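Local coordinates for protein aminopentol aminotransferase (Sphingopyxis macrogoltabida, PDB 6HBV) that catalyses the pyridoxal-phosphate-dependent deamination of aminopentol, a step in fumonisin B1 degradation, with pyruvate as the preferred acceptor of the amino group, at residues F197-F202 with V232-R237; A191-P196 with L226-D231; G85-G90 with G286-S291; K258-G263 with A296-T301. All coordinates share one frame; numbering follows the deposited sequence.

All four contacts are buried, but they meet different surroundings. Contacts 1 and 2 follow each other along the same two chain regions: contact 2 is the strand pair in the central sheet, and contact 1 the loops that continue from it, where Ala-234 touches Pro-196. Backbone hydrogen bonds and apolar side chains carry contact 2, whereas contact 1 depends on an imidazole, a guanidinium and two waters. Contact 4 touches contact 1 through Phe-236 and Phe-260 and sets a turn on an alanine-rich helix. Contacts 1, 2 and 4 reach one cofactor; contact 3, about 16 Å from contact 4 between centres, lies at the subunit interface and holds the phosphate of the other site.

Contact 1 (F197-F202 with V232-R237); sequences FRHEVF and VRAGFR. With PLP (pyridoxal-5'-phosphate), chain C; PMP (4'-deoxy-4'-aminopyridoxal-5'-phosphate), chain D.
A single water ties His-199 to Ala-234, lying 2.8 Å from His-199 NE2 and accepting the Ala-234 N-H at 3.0 Å. The contact lies just past the carboxyl ends of two neighbouring parallel strands, where a class-III, fold-type I aminotransferase builds its cofactor site. The imidazole is sandwiched: the Phe-197 carbonyl oxygen lies over one face, and Arg-233 CD covers the other in a CH-pi contact, 3.9 Å from the ring centroid. His-199 and Arg-233 run antiparallel alongside each other, imidazole and guanidinium planes 24° apart. A bend in the arginine at chi3 (-66°) turns NE to the cofactor, where its N-H makes a nearly straight bond (168°) to PLP O3, 3.0 Å from NE. The alternative PMP form is held through the same NE. Arg-233 NH1 is taken by Asn-377, while the His-199 carbonyl oxygen lies above the guanidinium face, badly placed for a hydrogen bond. Glu-200 OE2 is 4.2 Å from Arg-233 NH2 and well out of its plane, so any direct attraction is probably electrostatic. A second water, in plane at the guanidinium edge, accepts from NH2 and gives OE2 a weak bond; the other oxygen, OE1, bonds Tyr-145 N. The Phe-197 ring has His-199 CD2 over its centre and meets the Ala-234 methyl obliquely, CE1 to CB 3.7 Å.

Contact 2 (A191-P196 with L226-D231); sequences AVFATP and LLVVDD. With PLP (pyridoxal-5'-phosphate), chain C; PMP (4'-deoxy-4'-aminopyridoxal-5'-phosphate), chain D.
Strand 191-194 and the strand that starts at Leu-226 run parallel, 4.7 Å apart at closest approach of their axes and inclined by 17°. Four backbone hydrogen bonds form the usual parallel ladder, alternating in direction: Val-192 N to Leu-226 O, Val-228 N to Val-192 O, Ala-194 N to Val-228 O and Asp-230 N to Ala-194 O. The shortest, from Val-228 N to Val-192 O, is 2.8 Å; the last differs, its donor standing 36° out of the carbonyl plane. CA-H...O contacts reinforce the ladder, such as Phe-193 CA to Val-228 O at 3.3 Å.

Apolar contacts divide between the sheet faces. With Ala-191, Phe-193 and Val-228 share one face, where Val-228 CG1, anti to the backbone N (chi1 -173°), lies over the phenyl ring, 4.0 Å from its centroid. On the other face Leu-227 CD1 reaches back to Val-192 CB at 4.2 Å. Beyond the ladder, Pro-196 CD packs on Asp-230 O at 3.2 Å.

Polar chemistry gathers at the carboxyl end, where Asp-230 OD2 lies 2.6 Å from PLP N1, the aspartate-pyridine pairing of fold-type I enzymes; the same oxygen is hydrogen-bonded to His-146 ND1. In the seven-stranded sheet this pair lies between strands 253-256 and 137-141, with helix 118-133 against the Phe-193 face and helix 210-223 against the Leu-227 face.

Contact 3 (G85-G90 with G286-S291); sequences GDTMTG and GSFWFS. With PLP (pyridoxal-5'-phosphate), chain F; PMP (4'-deoxy-4'-aminopyridoxal-5'-phosphate), chain G.
Ser-291 and Thr-87 bury the most surface here, and their hydroxyls meet end on, Ser-291 OG 2.6 Å from Thr-87 OG1. In each residue the oxygen stands beside its own backbone N, chi1 -57° in Ser-291 and -56° in Thr-87, which brings the two together across the gap between loops. Thr-87 OG1 is gripped a second time, by Gly-263 O of the second subunit, so the hydroxyl pair is part of the dimer interface. The other branch of the threonine, CG2, sits near the plane at the edge of the Phe-288 ring, 4.4 Å from CD1.

Asp-86 is the third main participant. Its OD1 lies against Ser-291 CB at 3.3 Å and bonds Val-293 N, in the first turn of helix 292-307. The backbone joins in, with Asp-86 O making a CA-H...O contact to Ser-291 CA at 3.4 Å. Farther along, one water accepts from Met-88 N at 2.9 Å and lies within bonding distance of the Gly-90 and Phe-290 carbonyls, bridging the two loops through their backbones.

Two overlapping type I turns shape 286-291, and the first presents Ser-287 to the cofactor held by Lys-258 of the second subunit: Ser-287 N bonds PLP O3P at 2.8 Å, and Ser-287 OG lies 2.8 Å from PLP O1P. Such sharing of phosphate ligands is characteristic of the fold-type I dimer. The contact is joined mainly by hydroxyls, carbonyls and a water, and Thr-87 OG1 links it on to the second subunit, consistent with a polar interface beside the phosphate-binding turn.

Contact 4 (K258-G263 with A296-T301); sequences KCFANG and AAAIET. With PLP (pyridoxal-5'-phosphate), chain C; PMP (4'-deoxy-4'-aminopyridoxal-5'-phosphate), chain D.
A type I turn from Cys-259 to Asn-262 lies against helix 292-307, so close that the CA atoms of Ala-261 and Ala-298 are 3.9 Å apart. Small side chains make this approach possible. The Ala-261 methyl rests on the helix backbone, CB 3.6 Å from Ala-298 N, and touches the methyls of Ala-297 and Ala-298 together. The Phe-260 ring turns an edge to the helix, its CD1 3.9 Å from Ala-298 CB, while Phe-102 of helix 94-105 meets the same ring edge-to-face.

One turn further along the helix, Thr-301 meets the same loop. Its OG1 stands beside the backbone N (chi1 -57°) and donates to Ala-297 O at 2.8 Å, from 42° above the carbonyl plane; that oxygen also takes the Thr-301 N-H. With its proton spent inside the helix, the hydroxyl meets the turn only by packing on Ala-261 CA and Asn-262 CB. The Asn-262 amide instead faces the loop 66-68, bonding Gly-68 O and Leu-67 N.

At the start of the segment, in the PLP form, Lys-258 NZ is covalently joined to PLP C4A at 1.3 Å, the internal aldimine of this family; the alternative PMP is a separate, aminated form of the cofactor. Phe-260 O has no conventional hydrogen-bond partner: it faces Thr-301 CB at 3.2 Å and receives a CA-H...O contact from Ala-298 CA. The chemistry thus implies a seat made by close fit, with only carbon-bound hydrogens offered to a buried carbonyl, just downstream of the cofactor lysine.

Contact 1 (F197-F202 with V232-R237)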
# COMPACT_ATOMS: atom_id res chain seq x y z
N PHE A 197 7.22 19.66 10.80
CA PHE A 197 8.48 20.00 11.46
C PHE A 197 9.56 19.13 10.84
O PHE A 197 9.27 18.24 10.03
CB PHE A 197 8.41 19.90 12.99
CG PHE A 197 8.05 18.57 13.62
CD1 PHE A 197 6.73 18.19 13.78
CD2 PHE A 197 9.05 17.71 14.07
CE1 PHE A 197 6.40 16.97 14.37
CE2 PHE A 197 8.72 16.50 14.66
CZ PHE A 197 7.40 16.12 14.81
N ARG A 198 10.82 19.40 11.22
CA ARG A 198 11.95 18.62 10.75
C ARG A 198 12.03 17.36 11.61
O ARG A 198 12.29 17.40 12.83
CB ARG A 198 13.25 19.42 10.80
CG ARG A 198 14.46 18.67 10.26
CD ARG A 198 14.41 18.51 8.77
NE ARG A 198 15.62 17.91 8.24
CZ ARG A 198 15.87 17.76 6.95
NH1 ARG A 198 14.90 17.99 6.08
NH2 ARG A 198 17.07 17.39 6.57
N HIS A 199 11.78 16.23 10.95
CA HIS A 199 11.70 14.92 11.61
C HIS A 199 12.43 13.86 10.77
O HIS A 199 11.80 13.09 10.00
CB HIS A 199 10.27 14.58 12.07
CG HIS A 199 9.15 14.62 11.06
ND1 HIS A 199 9.22 14.05 9.80
CD2 HIS A 199 7.91 15.15 11.15
CE1 HIS A 199 8.07 14.25 9.18
NE2 HIS A 199 7.24 14.91 9.97
N GLU A 200 13.76 13.81 10.91
CA GLU A 200 14.57 12.91 10.08
C GLU A 200 15.60 12.15 10.92
O GLU A 200 15.97 12.58 12.01
CB GLU A 200 15.25 13.71 8.96
CG GLU A 200 14.25 14.47 8.10
CD GLU A 200 13.29 13.60 7.33
OE1 GLU A 200 12.23 14.10 6.91
OE2 GLU A 200 13.62 12.45 7.16
N VAL A 201 16.06 11.02 10.38
CA VAL A 201 17.02 10.19 11.07
C VAL A 201 18.37 10.89 11.18
O VAL A 201 18.76 11.68 10.31
CB VAL A 201 17.19 8.80 10.45
CG1 VAL A 201 15.87 8.05 10.51
CG2 VAL A 201 17.73 8.87 9.01
N PHE A 202 19.05 10.56 12.28
CA PHE A 202 20.45 10.96 12.57
C PHE A 202 20.59 12.49 12.64
O PHE A 202 21.68 13.01 12.48
CB PHE A 202 21.41 10.36 11.54
CG PHE A 202 21.58 8.88 11.66
CD1 PHE A 202 22.33 8.36 12.71
CD2 PHE A 202 21.00 8.01 10.76
CE1 PHE A 202 22.50 6.99 12.83
CE2 PHE A 202 21.16 6.64 10.88
CZ PHE A 202 21.91 6.14 11.92
N VAL A 232 1.98 12.63 7.30
CA VAL A 232 1.91 11.19 7.51
C VAL A 232 2.49 10.81 8.87
O VAL A 232 1.95 9.91 9.56
CB VAL A 232 2.56 10.42 6.34
CG1 VAL A 232 2.73 8.96 6.67
CG2 VAL A 232 1.77 10.55 5.06
N ARG A 233 3.58 11.47 9.29
CA ARG A 233 4.24 11.13 10.51
C ARG A 233 3.68 11.85 11.74
O ARG A 233 3.48 11.23 12.81
CB ARG A 233 5.74 11.38 10.41
CG ARG A 233 6.53 10.52 11.39
CD ARG A 233 8.02 10.85 11.40
NE ARG A 233 8.64 10.51 10.13
CZ ARG A 233 9.93 10.36 9.92
NH1 ARG A 233 10.76 10.32 10.95
NH2 ARG A 233 10.36 10.25 8.66
N ALA A 234 3.43 13.16 11.59
CA ALA A 234 3.05 14.04 12.74
C ALA A 234 1.54 14.14 12.93
O ALA A 234 1.10 14.56 13.99
CB ALA A 234 3.62 15.40 12.50
N GLY A 235 0.76 13.76 11.90
CA GLY A 235 -0.66 13.90 11.93
C GLY A 235 -1.27 13.29 13.18
O GLY A 235 -0.99 12.15 13.53
N PHE A 236 -2.09 14.09 13.85
CA PHE A 236 -2.84 13.75 15.03
C PHE A 236 -1.97 13.64 16.29
O PHE A 236 -2.52 13.32 17.38
CB PHE A 236 -3.75 12.53 14.76
CG PHE A 236 -4.80 12.81 13.72
CD1 PHE A 236 -5.64 13.92 13.82
CD2 PHE A 236 -4.96 11.97 12.63
CE1 PHE A 236 -6.60 14.17 12.87
CE2 PHE A 236 -5.94 12.23 11.68
CZ PHE A 236 -6.76 13.33 11.80
N ARG A 237 -0.65 13.88 16.23
CA ARG A 237 0.12 14.03 17.47
C ARG A 237 0.53 15.50 17.69
O ARG A 237 1.00 15.86 18.75
CB ARG A 237 1.35 13.13 17.52
CG ARG A 237 1.03 11.70 17.90
CD ARG A 237 2.32 10.89 17.98
NE ARG A 237 2.07 9.53 18.34
CZ ARG A 237 1.85 8.53 17.48
NH1 ARG A 237 1.76 8.78 16.18
NH2 ARG A 237 1.74 7.29 17.94
N1 PLP C . 5.95 10.84 4.53
C2 PLP C . 6.26 10.97 5.82
C2A PLP C . 6.57 12.35 6.37
C3 PLP C . 6.29 9.80 6.71
O3 PLP C . 6.59 9.89 8.03
C4 PLP C . 5.98 8.48 6.15
C4A PLP C . 6.00 7.28 7.03
C5 PLP C . 5.66 8.46 4.71
C6 PLP C . 5.66 9.64 3.97
C5A PLP C . 5.32 7.19 3.97
O4P PLP C . 4.24 6.45 4.57
P PLP C . 4.35 4.87 4.24
O1P PLP C . 5.49 4.35 5.01
O2P PLP C . 4.53 4.78 2.72
O3P PLP C . 3.08 4.23 4.73
N1 PMP D . 5.76 10.79 4.74
C2 PMP D . 6.30 10.79 5.97
C2A PMP D . 6.47 12.10 6.71
C3 PMP D . 6.73 9.53 6.60
O3 PMP D . 7.28 9.50 7.82
C4 PMP D . 6.55 8.28 5.84
C4A PMP D . 6.97 6.95 6.42
N4A PMP D . 8.07 7.07 7.36
C5 PMP D . 5.95 8.39 4.50
C6 PMP D . 5.58 9.65 4.01
C5A PMP D . 5.73 7.14 3.66
O4P PMP D . 4.71 6.32 4.25
P PMP D . 4.73 4.74 4.00
O1P PMP D . 3.54 4.29 4.82
O2P PMP D . 4.64 4.47 2.49
O3P PMP D . 6.00 4.24 4.55
O HOH W 1 4.65 14.33 9.11
O HOH W 2 13.04 9.54 8.78

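Contact 2 (A191-P196 with L226-D231)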
# COMPACT_ATOMS: atom_id res chain seq x y z
N ALA A 191 4.36 22.27 -7.12
CA ALA A 191 4.06 22.11 -5.70
C ALA A 191 5.29 22.32 -4.83
O ALA A 191 6.43 22.10 -5.27
CB ALA A 191 3.50 20.73 -5.43
N VAL A 192 5.03 22.74 -3.59
CA VAL A 192 5.96 22.68 -2.46
C VAL A 192 5.47 21.59 -1.49
O VAL A 192 4.33 21.66 -1.00
CB VAL A 192 6.00 24.02 -1.69
CG1 VAL A 192 6.90 23.92 -0.47
CG2 VAL A 192 6.47 25.16 -2.59
N PHE A 193 6.31 20.61 -1.21
CA PHE A 193 6.09 19.64 -0.13
C PHE A 193 6.87 20.08 1.11
O PHE A 193 8.05 20.45 1.00
CB PHE A 193 6.62 18.25 -0.50
CG PHE A 193 5.69 17.47 -1.39
CD1 PHE A 193 5.43 17.90 -2.67
CD2 PHE A 193 5.08 16.31 -0.93
CE1 PHE A 193 4.57 17.18 -3.49
CE2 PHE A 193 4.23 15.59 -1.75
CZ PHE A 193 3.97 16.02 -3.02
N ALA A 194 6.21 20.03 2.27
CA ALA A 194 6.84 20.30 3.55
C ALA A 194 6.25 19.36 4.60
O ALA A 194 5.02 19.26 4.70
CB ALA A 194 6.64 21.72 3.98
N THR A 195 7.13 18.70 5.36
CA THR A 195 6.76 18.11 6.64
C THR A 195 6.48 19.25 7.60
O THR A 195 7.07 20.34 7.51
CB THR A 195 7.79 17.08 7.12
OG1 THR A 195 9.01 17.74 7.44
CG2 THR A 195 7.99 16.01 6.07
N PRO A 196 5.56 19.07 8.56
CA PRO A 196 5.20 20.17 9.46
C PRO A 196 6.26 20.56 10.49
O PRO A 196 6.19 21.69 10.99
CB PRO A 196 3.91 19.68 10.12
CG PRO A 196 4.01 18.17 10.08
CD PRO A 196 4.81 17.82 8.84
N LEU A 226 0.73 24.32 -5.68
CA LEU A 226 0.05 23.80 -4.51
C LEU A 226 1.01 23.59 -3.35
O LEU A 226 2.10 23.00 -3.52
CB LEU A 226 -0.63 22.46 -4.81
CG LEU A 226 -1.64 22.48 -5.95
CD1 LEU A 226 -2.37 21.14 -6.05
CD2 LEU A 226 -2.60 23.63 -5.82
N LEU A 227 0.58 24.06 -2.19
CA LEU A 227 1.23 23.76 -0.91
C LEU A 227 0.73 22.41 -0.37
O LEU A 227 -0.47 22.23 -0.14
CB LEU A 227 0.93 24.84 0.11
CG LEU A 227 1.65 24.68 1.45
CD1 LEU A 227 3.15 24.52 1.29
CD2 LEU A 227 1.35 25.86 2.36
N VAL A 228 1.67 21.49 -0.19
CA VAL A 228 1.40 20.14 0.30
C VAL A 228 2.09 19.95 1.65
O VAL A 228 3.33 19.96 1.71
CB VAL A 228 1.86 19.08 -0.71
CG1 VAL A 228 1.41 17.69 -0.28
CG2 VAL A 228 1.40 19.40 -2.14
N VAL A 229 1.29 19.76 2.71
CA VAL A 229 1.84 19.39 4.00
C VAL A 229 1.79 17.87 4.11
O VAL A 229 0.73 17.25 4.00
CB VAL A 229 1.14 20.08 5.17
CG1 VAL A 229 1.49 19.45 6.50
CG2 VAL A 229 1.46 21.56 5.21
N ASP A 230 2.96 17.27 4.34
CA ASP A 230 3.05 15.83 4.51
C ASP A 230 2.95 15.54 6.01
O ASP A 230 3.94 15.62 6.73
CB ASP A 230 4.33 15.28 3.92
CG ASP A 230 4.48 13.79 4.10
OD1 ASP A 230 3.59 13.18 4.77
OD2 ASP A 230 5.48 13.27 3.59
N ASP A 231 1.73 15.21 6.44
CA ASP A 231 1.38 14.97 7.82
C ASP A 231 1.32 13.46 8.12
O ASP A 231 0.69 13.06 9.11
CB ASP A 231 0.06 15.65 8.19
CG ASP A 231 0.20 16.67 9.30
OD1 ASP A 231 1.05 16.47 10.22
OD2 ASP A 231 -0.56 17.68 9.25
N1 PLP C . 5.95 10.84 4.53
C2 PLP C . 6.26 10.97 5.82
C2A PLP C . 6.57 12.35 6.37
C3 PLP C . 6.29 9.80 6.71
O3 PLP C . 6.59 9.89 8.03
C4 PLP C . 5.98 8.48 6.15
C4A PLP C . 6.00 7.28 7.03
C5 PLP C . 5.66 8.46 4.71
C6 PLP C . 5.66 9.64 3.97
C5A PLP C . 5.32 7.19 3.97
O4P PLP C . 4.24 6.45 4.57
P PLP C . 4.35 4.87 4.24
O1P PLP C . 5.49 4.35 5.01
O2P PLP C . 4.53 4.78 2.72
O3P PLP C . 3.08 4.23 4.73
N1 PMP D . 5.76 10.79 4.74
C2 PMP D . 6.30 10.79 5.97
C2A PMP D . 6.47 12.10 6.71
C3 PMP D . 6.73 9.53 6.60
O3 PMP D . 7.28 9.50 7.82
C4 PMP D . 6.55 8.28 5.84
C4A PMP D . 6.97 6.95 6.42
N4A PMP D . 8.07 7.07 7.36
C5 PMP D . 5.95 8.39 4.50
C6 PMP D . 5.58 9.65 4.01
C5A PMP D . 5.73 7.14 3.66
O4P PMP D . 4.71 6.32 4.25
P PMP D . 4.73 4.74 4.00
O1P PMP D . 3.54 4.29 4.82
O2P PMP D . 4.64 4.47 2.49
O3P PMP D . 6.00 4.24 4.55

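Contact 3 (G85-G90 with G286-S291)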
# COMPACT_ATOMS: atom_id res chain seq x y z
N GLY A 85 -18.38 -6.82 5.63
CA GLY A 85 -17.52 -7.10 4.48
C GLY A 85 -16.30 -6.20 4.52
O GLY A 85 -16.32 -5.15 5.22
N ASP A 86 -15.26 -6.60 3.80
CA ASP A 86 -14.00 -5.84 3.82
C ASP A 86 -13.63 -5.44 2.38
O ASP A 86 -13.97 -4.36 1.93
CB ASP A 86 -12.91 -6.64 4.54
CG ASP A 86 -11.61 -5.86 4.71
OD1 ASP A 86 -11.67 -4.62 4.61
OD2 ASP A 86 -10.58 -6.51 4.93
N THR A 87 -12.95 -6.33 1.67
CA THR A 87 -12.51 -6.07 0.28
C THR A 87 -13.56 -6.64 -0.68
O THR A 87 -13.60 -7.84 -0.90
CB THR A 87 -11.14 -6.68 0.05
OG1 THR A 87 -10.24 -6.16 1.02
CG2 THR A 87 -10.60 -6.37 -1.31
N MET A 88 -14.38 -5.75 -1.24
CA MET A 88 -15.57 -6.16 -2.01
C MET A 88 -15.48 -5.56 -3.42
O MET A 88 -14.53 -4.78 -3.73
CB MET A 88 -16.82 -5.68 -1.28
CG MET A 88 -16.90 -6.14 0.15
SD MET A 88 -18.47 -5.63 0.92
CE MET A 88 -18.10 -3.91 1.29
N THR A 89 -16.45 -5.91 -4.29
CA THR A 89 -16.46 -5.49 -5.69
C THR A 89 -16.55 -3.96 -5.80
O THR A 89 -16.10 -3.35 -6.80
CB THR A 89 -17.57 -6.25 -6.42
OG1 THR A 89 -17.06 -7.58 -6.43
CG2 THR A 89 -17.88 -5.68 -7.78
N GLY A 90 -17.14 -3.32 -4.78
CA GLY A 90 -17.08 -1.89 -4.62
C GLY A 90 -16.81 -1.52 -3.17
O GLY A 90 -16.81 -2.35 -2.29
N GLY A 286 -5.75 1.22 -6.23
CA GLY A 286 -5.14 -0.03 -5.88
C GLY A 286 -6.18 -1.02 -5.39
O GLY A 286 -7.21 -0.62 -4.85
N SER A 287 -5.86 -2.30 -5.59
CA SER A 287 -6.72 -3.44 -5.23
C SER A 287 -7.38 -3.28 -3.86
O SER A 287 -8.52 -3.68 -3.70
CB SER A 287 -5.89 -4.70 -5.16
OG SER A 287 -5.23 -4.89 -6.39
N PHE A 288 -6.63 -2.72 -2.91
CA PHE A 288 -6.98 -2.75 -1.51
C PHE A 288 -7.46 -1.38 -1.02
O PHE A 288 -7.78 -1.23 0.16
CB PHE A 288 -5.80 -3.25 -0.68
CG PHE A 288 -5.37 -4.66 -0.97
CD1 PHE A 288 -6.28 -5.70 -0.89
CD2 PHE A 288 -4.06 -4.96 -1.33
CE1 PHE A 288 -5.88 -7.01 -1.17
CE2 PHE A 288 -3.67 -6.26 -1.60
CZ PHE A 288 -4.58 -7.29 -1.52
N TRP A 289 -7.52 -0.39 -1.90
CA TRP A 289 -7.77 1.01 -1.47
C TRP A 289 -9.23 1.25 -1.05
O TRP A 289 -9.51 2.28 -0.43
CB TRP A 289 -7.37 1.99 -2.57
CG TRP A 289 -5.91 2.10 -2.86
CD1 TRP A 289 -4.91 1.20 -2.55
CD2 TRP A 289 -5.26 3.19 -3.55
NE1 TRP A 289 -3.70 1.67 -2.99
CE2 TRP A 289 -3.89 2.88 -3.61
CE3 TRP A 289 -5.72 4.39 -4.12
CZ2 TRP A 289 -2.96 3.72 -4.21
CZ3 TRP A 289 -4.79 5.22 -4.72
CH2 TRP A 289 -3.44 4.89 -4.75
N PHE A 290 -10.12 0.31 -1.38
CA PHE A 290 -11.55 0.47 -1.15
C PHE A 290 -12.02 -0.46 -0.03
O PHE A 290 -13.25 -0.58 0.16
CB PHE A 290 -12.33 0.29 -2.46
CG PHE A 290 -11.72 1.18 -3.50
CD1 PHE A 290 -12.00 2.53 -3.50
CD2 PHE A 290 -10.87 0.68 -4.47
CE1 PHE A 290 -11.44 3.36 -4.46
CE2 PHE A 290 -10.30 1.51 -5.42
CZ PHE A 290 -10.59 2.85 -5.42
N SER A 291 -11.07 -1.10 0.69
CA SER A 291 -11.44 -2.07 1.72
C SER A 291 -12.09 -1.36 2.91
O SER A 291 -11.60 -0.34 3.38
CB SER A 291 -10.26 -2.89 2.15
OG SER A 291 -9.69 -3.57 1.05
N1 PLP F . -0.54 -5.68 -11.93
C2 PLP F . -1.56 -6.42 -12.29
C2A PLP F . -1.43 -7.38 -13.44
C3 PLP F . -2.82 -6.34 -11.60
O3 PLP F . -3.80 -7.16 -12.07
C4 PLP F . -2.95 -5.39 -10.47
C4A PLP F . -4.19 -5.23 -9.69
C5 PLP F . -1.72 -4.61 -10.17
C6 PLP F . -0.59 -4.80 -10.92
C5A PLP F . -1.62 -3.60 -9.07
O4P PLP F . -1.91 -4.12 -7.80
P PLP F . -2.51 -3.02 -6.82
O1P PLP F . -2.78 -3.78 -5.52
O2P PLP F . -1.49 -1.88 -6.73
O3P PLP F . -3.82 -2.59 -7.44
N1 PMP G . -0.17 -5.94 -11.77
C2 PMP G . -1.29 -6.41 -12.31
C2A PMP G . -1.22 -7.49 -13.37
C3 PMP G . -2.61 -5.91 -11.90
O3 PMP G . -3.78 -6.37 -12.43
C4 PMP G . -2.64 -4.88 -10.88
C4A PMP G . -3.96 -4.34 -10.43
N4A PMP G . -4.96 -4.48 -11.48
C5 PMP G . -1.35 -4.42 -10.34
C6 PMP G . -0.17 -4.98 -10.82
C5A PMP G . -1.31 -3.34 -9.27
O4P PMP G . -1.96 -3.79 -8.11
P PMP G . -2.54 -2.73 -7.05
O1P PMP G . -2.89 -3.66 -5.86
O2P PMP G . -1.49 -1.66 -6.77
O3P PMP G . -3.79 -2.22 -7.68
O HOH W 3 -14.35 -2.87 -1.05

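Contact 4 (K258-G263 with A296-T301)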
# COMPACT_ATOMS: atom_id res chain seq x y z
N LYS A 258 -0.30 6.33 8.69
CA LYS A 258 0.24 5.66 9.89
C LYS A 258 -0.84 5.40 10.96
O LYS A 258 -1.19 4.26 11.16
CB LYS A 258 1.47 6.41 10.42
CG LYS A 258 2.68 6.31 9.50
CD LYS A 258 3.94 6.99 10.00
CE LYS A 258 5.21 6.49 9.32
NZ LYS A 258 5.74 7.42 8.29
N CYS A 259 -1.36 6.44 11.62
CA CYS A 259 -2.04 6.26 12.92
C CYS A 259 -3.53 6.57 12.88
O CYS A 259 -4.19 6.39 13.92
CB CYS A 259 -1.36 7.09 14.01
SG CYS A 259 -1.77 8.86 13.97
N PHE A 260 -4.10 7.01 11.75
CA PHE A 260 -5.49 7.48 11.83
C PHE A 260 -6.50 6.32 11.83
O PHE A 260 -7.73 6.56 11.94
CB PHE A 260 -5.80 8.58 10.84
CG PHE A 260 -5.96 8.23 9.38
CD1 PHE A 260 -7.08 7.59 8.92
CD2 PHE A 260 -4.97 8.58 8.47
CE1 PHE A 260 -7.21 7.28 7.58
CE2 PHE A 260 -5.10 8.28 7.12
CZ PHE A 260 -6.22 7.62 6.67
N ALA A 261 -6.02 5.09 11.72
CA ALA A 261 -6.85 3.90 12.07
C ALA A 261 -6.15 3.02 13.12
O ALA A 261 -6.40 1.82 13.20
CB ALA A 261 -7.18 3.11 10.81
N ASN A 262 -5.28 3.63 13.93
CA ASN A 262 -4.60 3.04 15.07
C ASN A 262 -3.87 1.72 14.71
O ASN A 262 -3.80 0.84 15.52
CB ASN A 262 -5.57 2.79 16.23
CG ASN A 262 -4.83 2.67 17.53
OD1 ASN A 262 -3.92 3.47 17.79
ND2 ASN A 262 -5.21 1.69 18.35
N GLY A 263 -3.34 1.59 13.49
CA GLY A 263 -2.57 0.44 13.07
C GLY A 263 -3.18 -0.27 11.87
O GLY A 263 -2.47 -1.00 11.22
N ALA A 296 -13.56 1.42 8.71
CA ALA A 296 -14.32 1.34 9.96
C ALA A 296 -13.41 1.65 11.14
O ALA A 296 -13.82 2.35 12.10
CB ALA A 296 -14.95 -0.03 10.11
N ALA A 297 -12.17 1.13 11.10
CA ALA A 297 -11.25 1.43 12.18
C ALA A 297 -10.92 2.93 12.19
O ALA A 297 -10.82 3.57 13.27
CB ALA A 297 -10.01 0.60 12.09
N ALA A 298 -10.75 3.49 11.00
CA ALA A 298 -10.44 4.93 10.86
C ALA A 298 -11.60 5.77 11.40
O ALA A 298 -11.34 6.76 12.11
CB ALA A 298 -10.12 5.26 9.42
N ILE A 299 -12.86 5.40 11.08
CA ILE A 299 -13.99 6.19 11.57
C ILE A 299 -13.98 6.23 13.10
O ILE A 299 -14.20 7.27 13.69
CB ILE A 299 -15.33 5.66 11.01
CG1 ILE A 299 -15.47 6.01 9.53
CG2 ILE A 299 -16.54 6.15 11.79
CD1 ILE A 299 -16.58 5.21 8.81
N GLU A 300 -13.72 5.11 13.75
CA GLU A 300 -13.75 5.06 15.23
C GLU A 300 -12.52 5.79 15.83
O GLU A 300 -12.62 6.49 16.83
CB GLU A 300 -13.83 3.62 15.71
CG GLU A 300 -13.97 3.48 17.20
CD GLU A 300 -15.29 3.97 17.78
OE1 GLU A 300 -16.07 4.45 17.05
OE2 GLU A 300 -15.48 3.83 18.99
N THR A 301 -11.35 5.63 15.22
CA THR A 301 -10.16 6.37 15.62
C THR A 301 -10.43 7.87 15.52
O THR A 301 -10.17 8.62 16.46
CB THR A 301 -8.93 5.95 14.80
OG1 THR A 301 -8.72 4.54 14.92
CG2 THR A 301 -7.68 6.65 15.27
N1 PLP C . 5.95 10.84 4.53
C2 PLP C . 6.26 10.97 5.82
C2A PLP C . 6.57 12.35 6.37
C3 PLP C . 6.29 9.80 6.71
O3 PLP C . 6.59 9.89 8.03
C4 PLP C . 5.98 8.48 6.15
C4A PLP C . 6.00 7.28 7.03
C5 PLP C . 5.66 8.46 4.71
C6 PLP C . 5.66 9.64 3.97
C5A PLP C . 5.32 7.19 3.97
O4P PLP C . 4.24 6.45 4.57
P PLP C . 4.35 4.87 4.24
O1P PLP C . 5.49 4.35 5.01
O2P PLP C . 4.53 4.78 2.72
O3P PLP C . 3.08 4.23 4.73
N1 PMP D . 5.76 10.79 4.74
C2 PMP D . 6.30 10.79 5.97
C2A PMP D . 6.47 12.10 6.71
C3 PMP D . 6.73 9.53 6.60
O3 PMP D . 7.28 9.50 7.82
C4 PMP D . 6.55 8.28 5.84
C4A PMP D . 6.97 6.95 6.42
N4A PMP D . 8.07 7.07 7.36
C5 PMP D . 5.95 8.39 4.50
C6 PMP D . 5.58 9.65 4.01
C5A PMP D . 5.73 7.14 3.66
O4P PMP D . 4.71 6.32 4.25
P PMP D . 4.73 4.74 4.00
O1P PMP D . 3.54 4.29 4.82
O2P PMP D . 4.64 4.47 2.49
O3P PMP D . 6.00 4.24 4.55